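Local structure of omega transaminase (Pseudomonas sp., 5LH9) at residues D126-A131 with I288-K293; W139-E144 with D313-G318; I229-Q234 with I262-V267. The protein probably catalyses pyridoxal-phosphate-dependent transfer of an amino group between amines or omega-amino acids such as beta-alanine and keto acids such as pyruvate. All blocks are in the same frame, centred on the assembly; numbering follows the deposited sequence.

Interaction 1: D126-A131 with I288-K293; sequences DAVETA and ILCLAK. With PLP (pyridoxal-5'-phosphate), chain H.
Ala127 and Ala131, one helical turn apart, lay their methyl groups on Ile288 and Cys290 where helix 124-141 packs on the central mixed sheet of a fold type I aminotransferase. Helix 126-131 runs nearly antiparallel to strand 288-291, the two directions 158° apart, and its axis comes within 7.4 Å of the strand's. Such closeness suits a helix face made of alanines. The tight part centres on Cys290. With SG anti to its own carbonyl carbon (chi1 -54°), the sulfur lies 3.7 Å from Ala131 CB and reaches Val128 near its CA, with CG2 slightly farther off. Beside it, Ala131 CB meets the branch methyl of Ile288, CG2, at 3.8 Å, and at the other end Ala127 CB rests 3.5 Å from the backbone O of Leu291. All of this is buried; methyls and the sulfur dominate, touching the carbonyls of Ala127 and Leu291. Polar groups of the helix turn to other partners: Thr130 OG1 donates to Asp126 O from above the carbonyl plane, while Glu129 accepts from Gly163 and Gly164 and also from Met162 N of the second subunit. The loose side is no solvent face but the cofactor end. Past Leu291, where the strand ends, the chain draws away from helix 126-131. The lysine chain of Lys293, extended until it bends at chi4, ends in NZ bonded covalently to PLP C4A at 1.4 Å, consistent with an internal aldimine.

Interaction 2: W139-E144 with D313-G318; sequences WIASGE and DAIENG
A small contact between two helix ends, with Ala141 at its centre, joins the C-terminus of helix 124-141 to that of helix 309-316, about 29 Å from the centre of the chain and partly open to solvent. The methyl of Ala141 points into the last turn of the other helix, where CB lies 3.7 Å from Ala314 O and 3.9 Å from Ile315 CA. Gly318 closes over the same methyl, and the CA atoms of Ala141 and Gly318 are 4.5 Å apart. At the edge Ser142 OG passes 3.6 Å from Ala314 CB; this is only a van der Waals touch, since the hydroxyl is hydrogen-bonded back to Tyr138 O in its own helix. A water lies between Ala141 O and Ala314 O, near enough to bridge the two carbonyls, although other acceptors compete for its protons. Just before Gly318, Asn317 closes the end of helix 309-316 by a side-chain bond, ND2 to Asp313 O at 2.8 Å and nearly straight (164°), with its backbone N reaching the same oxygen from the opposite face of the carbonyl. Farther round, Glu316 pairs with Arg117 and is hydrogen-bonded to Trp22 of the second subunit, which places this corner beside the subunit interface. Helix 124-141 is closed by Gly143, the first residue to leave helical angles (phi 83°); Gly143 N bonds back to Ile140 O and Glu144 N to Trp139 O at 2.8 Å, the paired bonds of a Schellman motif.

Interaction 3: I229-Q234 with I262-V267; sequences IAEPVQ and IADEVV. With PLP (pyridoxal-5'-phosphate), chain H.
Ile229 holds CG1 anti to its backbone N (chi1 -178°), whereas Ile262 holds its methyl branch CG2 in that place, and the two groups meet at 3.8 Å on one face of the sheet. Asp264, also extended (chi1 -173°), swings its carboxylate past the strand end toward the cofactor. The backbones beneath form a parallel pair: Ala230 N donates to Ile262 O at 3.0 Å, and Asp264 N donates to Ala230 O at 2.8 Å in a fairly straight bond (162°). Beyond these bonds the chains become loops that line the PLP site. Asp264 OD2 lies 2.9 Å from PLP N1, the position of the aspartate that faces the pyridine nitrogen in fold type I enzymes. His158 ND1 is hydrogen-bonded to the same oxygen, a second-shell support, while OD1 takes Val266 N at 3.2 Å in an Asx turn. The turn helps to place Val266 against one face of the pyridine ring, CG1 3.6 Å from PLP C4. Glu231 reaches the ring methyl, OE1 to PLP C2A 3.2 Å, its carboxylate held by Tyr157 N and Gly235 N. Pro232 sets CG against Glu265 OE2 at 3.5 Å, the two side chains crossing at about a right angle; Ser279, Thr268 and Gly278 tie down that carboxylate. Helix 124-141 covers the Ile229 and Ile262 face through Val128 and Ala131, and helix 246-257, the crossover of this beta-alpha-beta unit, covers the Ala230 and Ala263 face with Trp247.

How the interactions relate
From the N terminus, helix 124-141 supplies the first segment of both interaction 1, near its start, and interaction 2, at its end. The chain then passes through strand 225-230, crosses over by helix 246-257 and returns in strand 260-264, where interaction 3 closes the shortest loop. Strand 288-291 next closes interaction 1, and helix 309-316 closes interaction 2, so those two loops cross and interaction 3 nests inside both. Interactions 1 and 3 meet directly: strands 288-291 and 260-264 are sheet neighbours, probably bonded through Ile288 O and Ala263 N, and both lead to PLP. Interaction 2 stands apart, its centre about 20 Å from that of interaction 1.

Interaction 1: D126-A131 with I288-K293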
loop_
_atom_site.group_PDB
_atom_site.type_symbol
_atom_site.label_atom_id
_atom_site.label_comp_id
_atom_site.label_asym_id
_atom_site.label_seq_id
_atom_site.Cartn_x
_atom_site.Cartn_y
_atom_site.Cartn_z
ATOM N N ASP D 126 -19.898 4.636 -8.103
ATOM C CA ASP D 126 -19.316 4.530 -9.437
ATOM C C ASP D 126 -18.749 5.869 -9.887
ATOM O O ASP D 126 -17.623 5.945 -10.391
ATOM C CB ASP D 126 -20.363 4.067 -10.448
ATOM C CG ASP D 126 -20.957 2.703 -10.127
ATOM O OD1 ASP D 126 -20.624 2.106 -9.075
ATOM O OD2 ASP D 126 -21.789 2.241 -10.943
ATOM N N ALA D 127 -19.541 6.935 -9.742
ATOM C CA ALA D 127 -19.140 8.237 -10.264
ATOM C C ALA D 127 -17.872 8.732 -9.582
ATOM O O ALA D 127 -16.999 9.332 -10.223
ATOM C CB ALA D 127 -20.279 9.236 -10.086
ATOM N N VAL D 128 -17.765 8.495 -8.272
ATOM C CA VAL D 128 -16.553 8.841 -7.534
ATOM C C VAL D 128 -15.391 7.979 -8.005
ATOM O O VAL D 128 -14.317 8.484 -8.355
ATOM C CB VAL D 128 -16.794 8.681 -6.019
ATOM C CG1 VAL D 128 -15.480 8.706 -5.237
ATOM C CG2 VAL D 128 -17.735 9.766 -5.511
ATOM N N GLU D 129 -15.594 6.661 -8.016
ATOM C CA GLU D 129 -14.545 5.742 -8.440
ATOM C C GLU D 129 -14.023 6.116 -9.822
ATOM O O GLU D 129 -12.808 6.137 -10.055
ATOM C CB GLU D 129 -15.094 4.312 -8.432
ATOM C CG GLU D 129 -14.063 3.230 -8.175
ATOM C CD GLU D 129 -13.619 3.159 -6.720
ATOM O OE1 GLU D 129 -13.960 4.067 -5.934
ATOM O OE2 GLU D 129 -12.928 2.183 -6.367
ATOM N N THR D 130 -14.933 6.460 -10.736
ATOM C CA THR D 130 -14.538 6.860 -12.082
ATOM C C THR D 130 -13.706 8.133 -12.045
ATOM O O THR D 130 -12.708 8.257 -12.765
ATOM C CB THR D 130 -15.790 7.063 -12.939
ATOM O OG1 THR D 130 -16.484 5.819 -13.060
ATOM C CG2 THR D 130 -15.437 7.567 -14.328
ATOM N N ALA D 131 -14.114 9.097 -11.219
ATOM C CA ALA D 131 -13.359 10.336 -11.089
ATOM C C ALA D 131 -11.945 10.061 -10.598
ATOM O O ALA D 131 -10.975 10.632 -11.108
ATOM C CB ALA D 131 -14.085 11.283 -10.138
ATOM N N ILE D 288 -13.852 18.235 -12.269
ATOM C CA ILE D 288 -14.614 17.001 -12.430
ATOM C C ILE D 288 -15.868 17.083 -11.572
ATOM O O ILE D 288 -15.827 17.555 -10.431
ATOM C CB ILE D 288 -13.769 15.764 -12.052
ATOM C CG1 ILE D 288 -12.548 15.654 -12.976
ATOM C CG2 ILE D 288 -14.616 14.492 -12.101
ATOM C CD1 ILE D 288 -11.546 14.588 -12.571
ATOM N N LEU D 289 -16.977 16.596 -12.119
ATOM C CA LEU D 289 -18.249 16.520 -11.416
ATOM C C LEU D 289 -18.646 15.063 -11.268
ATOM O O LEU D 289 -18.610 14.307 -12.243
ATOM C CB LEU D 289 -19.364 17.249 -12.167
ATOM C CG LEU D 289 -19.237 18.742 -12.432
ATOM C CD1 LEU D 289 -20.412 19.192 -13.284
ATOM C CD2 LEU D 289 -19.195 19.499 -11.124
ATOM N N CYS D 290 -19.046 14.686 -10.060
ATOM C CA CYS D 290 -19.605 13.373 -9.784
ATOM C C CYS D 290 -21.096 13.546 -9.537
ATOM O O CYS D 290 -21.496 14.357 -8.694
ATOM C CB CYS D 290 -18.939 12.745 -8.563
ATOM S SG CYS D 290 -17.148 12.675 -8.661
ATOM N N LEU D 291 -21.912 12.794 -10.272
ATOM C CA LEU D 291 -23.358 12.935 -10.223
ATOM C C LEU D 291 -24.024 11.576 -10.076
ATOM O O LEU D 291 -23.533 10.565 -10.581
ATOM C CB LEU D 291 -23.886 13.617 -11.484
ATOM C CG LEU D 291 -23.325 15.013 -11.773
ATOM C CD1 LEU D 291 -23.721 15.455 -13.164
ATOM C CD2 LEU D 291 -23.821 16.013 -10.744
ATOM N N ALA D 292 -25.144 11.561 -9.363
ATOM C CA ALA D 292 -25.981 10.376 -9.295
ATOM C C ALA D 292 -27.306 10.755 -8.655
ATOM O O ALA D 292 -27.841 11.826 -8.932
ATOM C CB ALA D 292 -25.287 9.258 -8.516
ATOM N N LYS D 293 -27.831 9.864 -7.818
ATOM C CA LYS D 293 -29.058 10.105 -7.034
ATOM C C LYS D 293 -30.097 10.870 -7.801
ATOM O O LYS D 293 -30.862 10.276 -8.551
ATOM C CB LYS D 293 -28.669 10.817 -5.752
ATOM C CG LYS D 293 -27.945 9.817 -4.827
ATOM C CD LYS D 293 -27.705 10.355 -3.398
ATOM C CE LYS D 293 -27.070 9.230 -2.534
ATOM N NZ LYS D 293 -25.844 9.715 -1.859
HETATM N N1 PLP H . -20.960 10.439 -2.634
HETATM C C2 PLP H . -21.864 11.144 -1.950
HETATM C C2A PLP H . -21.581 12.614 -1.524
HETATM C C3 PLP H . -23.106 10.556 -1.603
HETATM O O3 PLP H . -24.034 11.310 -0.883
HETATM C C4 PLP H . -23.409 9.265 -1.961
HETATM C C4A PLP H . -24.865 8.700 -1.528
HETATM C C5 PLP H . -22.485 8.534 -2.666
HETATM C C6 PLP H . -21.252 9.114 -3.005
HETATM C C5A PLP H . -22.728 7.052 -3.100
HETATM O O4P PLP H . -23.786 6.918 -4.017
HETATM P P PLP H . -24.363 5.496 -4.257
HETATM O O1P PLP H . -24.964 5.031 -2.975
HETATM O O2P PLP H . -23.296 4.570 -4.695
HETATM O O3P PLP H . -25.441 5.566 -5.346
#

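Interaction 2: W139-E144 with D313-G318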
loop_
_atom_site.group_PDB
_atom_site.type_symbol
_atom_site.label_atom_id
_atom_site.label_comp_id
_atom_site.label_asym_id
_atom_site.label_seq_id
_atom_site.Cartn_x
_atom_site.Cartn_y
_atom_site.Cartn_z
ATOM N N TRP D 139 -3.237 12.470 -15.482
ATOM C CA TRP D 139 -1.857 12.862 -15.220
ATOM C C TRP D 139 -0.878 11.987 -15.991
ATOM O O TRP D 139 0.134 12.480 -16.506
ATOM C CB TRP D 139 -1.590 12.805 -13.719
ATOM C CG TRP D 139 -2.255 13.926 -12.979
ATOM C CD1 TRP D 139 -3.316 13.832 -12.121
ATOM C CD2 TRP D 139 -1.903 15.315 -13.032
ATOM N NE1 TRP D 139 -3.646 15.077 -11.638
ATOM C CE2 TRP D 139 -2.795 16.004 -12.185
ATOM C CE3 TRP D 139 -0.924 16.042 -13.716
ATOM C CZ2 TRP D 139 -2.732 17.382 -11.998
ATOM C CZ3 TRP D 139 -0.866 17.416 -13.531
ATOM C CH2 TRP D 139 -1.764 18.067 -12.679
ATOM N N ILE D 140 -1.184 10.697 -16.120
ATOM C CA ILE D 140 -0.356 9.809 -16.933
ATOM C C ILE D 140 -0.361 10.268 -18.386
ATOM O O ILE D 140 0.688 10.331 -19.037
ATOM C CB ILE D 140 -0.829 8.350 -16.790
ATOM C CG1 ILE D 140 -0.505 7.829 -15.386
ATOM C CG2 ILE D 140 -0.184 7.457 -17.847
ATOM C CD1 ILE D 140 -1.229 6.560 -15.027
ATOM N N ALA D 141 -1.547 10.567 -18.926
ATOM C CA ALA D 141 -1.634 11.110 -20.279
ATOM C C ALA D 141 -0.893 12.433 -20.401
ATOM O O ALA D 141 -0.392 12.766 -21.482
ATOM C CB ALA D 141 -3.099 11.290 -20.681
ATOM N N SER D 142 -0.816 13.196 -19.313
ATOM C CA SER D 142 -0.137 14.487 -19.298
ATOM C C SER D 142 1.365 14.376 -19.063
ATOM O O SER D 142 2.046 15.407 -19.028
ATOM C CB SER D 142 -0.743 15.391 -18.218
ATOM O OG SER D 142 -2.097 15.713 -18.497
ATOM N N GLY D 143 1.896 13.169 -18.893
ATOM C CA GLY D 143 3.319 13.010 -18.671
ATOM C C GLY D 143 3.753 13.215 -17.240
ATOM O O GLY D 143 4.948 13.396 -16.991
ATOM N N GLU D 144 2.821 13.159 -16.289
ATOM C CA GLU D 144 3.119 13.350 -14.867
ATOM C C GLU D 144 2.593 12.159 -14.075
ATOM O O GLU D 144 1.717 12.303 -13.219
ATOM C CB GLU D 144 2.504 14.652 -14.349
ATOM C CG GLU D 144 3.120 15.952 -14.880
ATOM C CD GLU D 144 4.534 16.195 -14.388
ATOM O OE1 GLU D 144 4.842 15.815 -13.237
ATOM O OE2 GLU D 144 5.335 16.781 -15.150
ATOM N N ASP D 313 -9.067 17.155 -23.233
ATOM C CA ASP D 313 -8.024 17.352 -24.232
ATOM C C ASP D 313 -6.776 16.546 -23.897
ATOM O O ASP D 313 -6.167 15.937 -24.782
ATOM C CB ASP D 313 -7.675 18.836 -24.350
ATOM C CG ASP D 313 -8.731 19.635 -25.096
ATOM O OD1 ASP D 313 -9.583 19.030 -25.780
ATOM O OD2 ASP D 313 -8.703 20.878 -24.998
ATOM N N ALA D 314 -6.373 16.532 -22.628
ATOM C CA ALA D 314 -5.142 15.841 -22.261
ATOM C C ALA D 314 -5.225 14.354 -22.587
ATOM O O ALA D 314 -4.312 13.784 -23.197
ATOM C CB ALA D 314 -4.852 16.050 -20.776
ATOM N N ILE D 315 -6.331 13.714 -22.213
ATOM C CA ILE D 315 -6.453 12.272 -22.399
ATOM C C ILE D 315 -6.561 11.939 -23.883
ATOM O O ILE D 315 -5.868 11.046 -24.386
ATOM C CB ILE D 315 -7.654 11.736 -21.593
ATOM C CG1 ILE D 315 -7.358 11.852 -20.089
ATOM C CG2 ILE D 315 -7.973 10.291 -21.971
ATOM C CD1 ILE D 315 -8.492 11.409 -19.158
ATOM N N GLU D 316 -7.410 12.669 -24.611
ATOM C CA GLU D 316 -7.618 12.397 -26.027
ATOM C C GLU D 316 -6.369 12.662 -26.860
ATOM O O GLU D 316 -6.269 12.159 -27.985
ATOM C CB GLU D 316 -8.803 13.222 -26.534
ATOM C CG GLU D 316 -10.133 12.784 -25.917
ATOM C CD GLU D 316 -11.335 13.545 -26.446
ATOM O OE1 GLU D 316 -11.154 14.493 -27.241
ATOM O OE2 GLU D 316 -12.466 13.191 -26.060
ATOM N N ASN D 317 -5.418 13.437 -26.340
ATOM C CA ASN D 317 -4.131 13.648 -26.988
ATOM C C ASN D 317 -3.012 12.862 -26.310
ATOM O O ASN D 317 -1.832 13.131 -26.557
ATOM C CB ASN D 317 -3.800 15.139 -27.015
ATOM C CG ASN D 317 -4.691 15.908 -27.967
ATOM O OD1 ASN D 317 -4.445 15.930 -29.171
ATOM N ND2 ASN D 317 -5.738 16.539 -27.436
ATOM N N GLY D 318 -3.364 11.895 -25.465
ATOM C CA GLY D 318 -2.355 11.139 -24.747
ATOM C C GLY D 318 -1.504 10.296 -25.680
ATOM O O GLY D 318 -1.982 9.745 -26.672
HETATM O O HOH W 1 -1.798 14.451 -23.258
#

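Interaction 3: I229-Q234 with I262-V267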
loop_
_atom_site.group_PDB
_atom_site.type_symbol
_atom_site.label_atom_id
_atom_site.label_comp_id
_atom_site.label_asym_id
_atom_site.label_seq_id
_atom_site.Cartn_x
_atom_site.Cartn_y
_atom_site.Cartn_z
ATOM N N ILE D 229 -10.973 15.903 -3.578
ATOM C CA ILE D 229 -12.397 15.632 -3.745
ATOM C C ILE D 229 -13.140 16.120 -2.509
ATOM O O ILE D 229 -12.693 15.899 -1.379
ATOM C CB ILE D 229 -12.678 14.133 -3.990
ATOM C CG1 ILE D 229 -14.178 13.907 -4.216
ATOM C CG2 ILE D 229 -12.173 13.291 -2.820
ATOM C CD1 ILE D 229 -14.532 12.510 -4.748
ATOM N N ALA D 230 -14.281 16.775 -2.729
ATOM C CA ALA D 230 -15.061 17.333 -1.632
ATOM C C ALA D 230 -16.504 17.509 -2.078
ATOM O O ALA D 230 -16.789 17.633 -3.273
ATOM C CB ALA D 230 -14.491 18.673 -1.158
ATOM N N GLU D 231 -17.418 17.487 -1.093
ATOM C CA GLU D 231 -18.832 17.772 -1.313
ATOM C C GLU D 231 -19.101 19.260 -1.088
ATOM O O GLU D 231 -18.652 19.812 -0.078
ATOM C CB GLU D 231 -19.696 16.953 -0.364
ATOM C CG GLU D 231 -19.472 15.453 -0.443
ATOM C CD GLU D 231 -19.843 14.748 0.846
ATOM O OE1 GLU D 231 -21.048 14.476 1.062
ATOM O OE2 GLU D 231 -18.925 14.502 1.661
ATOM N N PRO D 232 -19.808 19.952 -1.991
ATOM C CA PRO D 232 -20.133 21.368 -1.726
ATOM C C PRO D 232 -20.893 21.575 -0.427
ATOM O O PRO D 232 -20.757 22.628 0.210
ATOM C CB PRO D 232 -20.978 21.764 -2.942
ATOM C CG PRO D 232 -20.581 20.801 -4.003
ATOM C CD PRO D 232 -20.316 19.516 -3.301
ATOM N N VAL D 233 -21.720 20.608 -0.044
ATOM C CA VAL D 233 -22.264 20.483 1.302
ATOM C C VAL D 233 -22.121 19.020 1.685
ATOM O O VAL D 233 -22.572 18.139 0.943
ATOM C CB VAL D 233 -23.736 20.923 1.397
ATOM C CG1 VAL D 233 -24.249 20.761 2.831
ATOM C CG2 VAL D 233 -23.893 22.350 0.948
ATOM N N GLN D 234 -21.461 18.754 2.807
ATOM C CA GLN D 234 -21.209 17.375 3.201
ATOM C C GLN D 234 -22.493 16.741 3.724
ATOM O O GLN D 234 -23.071 17.210 4.708
ATOM C CB GLN D 234 -20.104 17.321 4.247
ATOM C CG GLN D 234 -18.767 17.804 3.715
ATOM C CD GLN D 234 -17.665 17.729 4.751
ATOM O OE1 GLN D 234 -17.713 18.412 5.772
ATOM N NE2 GLN D 234 -16.668 16.885 4.496
ATOM N N ILE D 262 -12.229 17.783 -7.645
ATOM C CA ILE D 262 -13.375 16.914 -7.889
ATOM C C ILE D 262 -14.490 17.341 -6.951
ATOM O O ILE D 262 -14.364 17.224 -5.726
ATOM C CB ILE D 262 -13.027 15.431 -7.676
ATOM C CG1 ILE D 262 -11.845 15.028 -8.557
ATOM C CG2 ILE D 262 -14.253 14.546 -7.998
ATOM C CD1 ILE D 262 -11.271 13.659 -8.235
ATOM N N ALA D 263 -15.585 17.822 -7.522
ATOM C CA ALA D 263 -16.774 18.160 -6.752
ATOM C C ALA D 263 -17.671 16.931 -6.716
ATOM O O ALA D 263 -18.198 16.506 -7.750
ATOM C CB ALA D 263 -17.499 19.355 -7.364
ATOM N N ASP D 264 -17.826 16.345 -5.535
ATOM C CA ASP D 264 -18.755 15.232 -5.360
ATOM C C ASP D 264 -20.153 15.822 -5.235
ATOM O O ASP D 264 -20.610 16.188 -4.152
ATOM C CB ASP D 264 -18.396 14.390 -4.146
ATOM C CG ASP D 264 -19.234 13.136 -4.054
ATOM O OD1 ASP D 264 -20.310 13.096 -4.698
ATOM O OD2 ASP D 264 -18.812 12.192 -3.352
ATOM N N GLU D 265 -20.837 15.921 -6.371
ATOM C CA GLU D 265 -22.169 16.505 -6.444
ATOM C C GLU D 265 -23.261 15.445 -6.461
ATOM O O GLU D 265 -24.331 15.662 -7.041
ATOM C CB GLU D 265 -22.277 17.388 -7.681
ATOM C CG GLU D 265 -21.282 18.532 -7.703
ATOM C CD GLU D 265 -21.880 19.861 -7.289
ATOM O OE1 GLU D 265 -23.029 19.885 -6.794
ATOM O OE2 GLU D 265 -21.193 20.890 -7.477
ATOM N N VAL D 266 -23.005 14.288 -5.853
ATOM C CA VAL D 266 -23.994 13.215 -5.863
ATOM C C VAL D 266 -25.266 13.653 -5.141
ATOM O O VAL D 266 -26.381 13.319 -5.560
ATOM C CB VAL D 266 -23.382 11.938 -5.263
ATOM C CG1 VAL D 266 -24.460 10.905 -4.956
ATOM C CG2 VAL D 266 -22.341 11.368 -6.220
ATOM N N VAL D 267 -25.125 14.406 -4.057
ATOM C CA VAL D 267 -26.286 14.922 -3.334
ATOM C C VAL D 267 -26.693 16.297 -3.845
ATOM O O VAL D 267 -27.866 16.536 -4.145
ATOM C CB VAL D 267 -25.984 14.950 -1.820
ATOM C CG1 VAL D 267 -27.056 15.709 -1.067
ATOM C CG2 VAL D 267 -25.892 13.531 -1.286
HETATM N N1 PLP H . -20.960 10.439 -2.634
HETATM C C2 PLP H . -21.864 11.144 -1.950
HETATM C C2A PLP H . -21.581 12.614 -1.524
HETATM C C3 PLP H . -23.106 10.556 -1.603
HETATM O O3 PLP H . -24.034 11.310 -0.883
HETATM C C4 PLP H . -23.409 9.265 -1.961
HETATM C C4A PLP H . -24.865 8.700 -1.528
HETATM C C5 PLP H . -22.485 8.534 -2.666
HETATM C C6 PLP H . -21.252 9.114 -3.005
HETATM C C5A PLP H . -22.728 7.052 -3.100
HETATM O O4P PLP H . -23.786 6.918 -4.017
HETATM P P PLP H . -24.363 5.496 -4.257
HETATM O O1P PLP H . -24.964 5.031 -2.975
HETATM O O2P PLP H . -23.296 4.570 -4.695
HETATM O O3P PLP H . -25.441 5.566 -5.346
#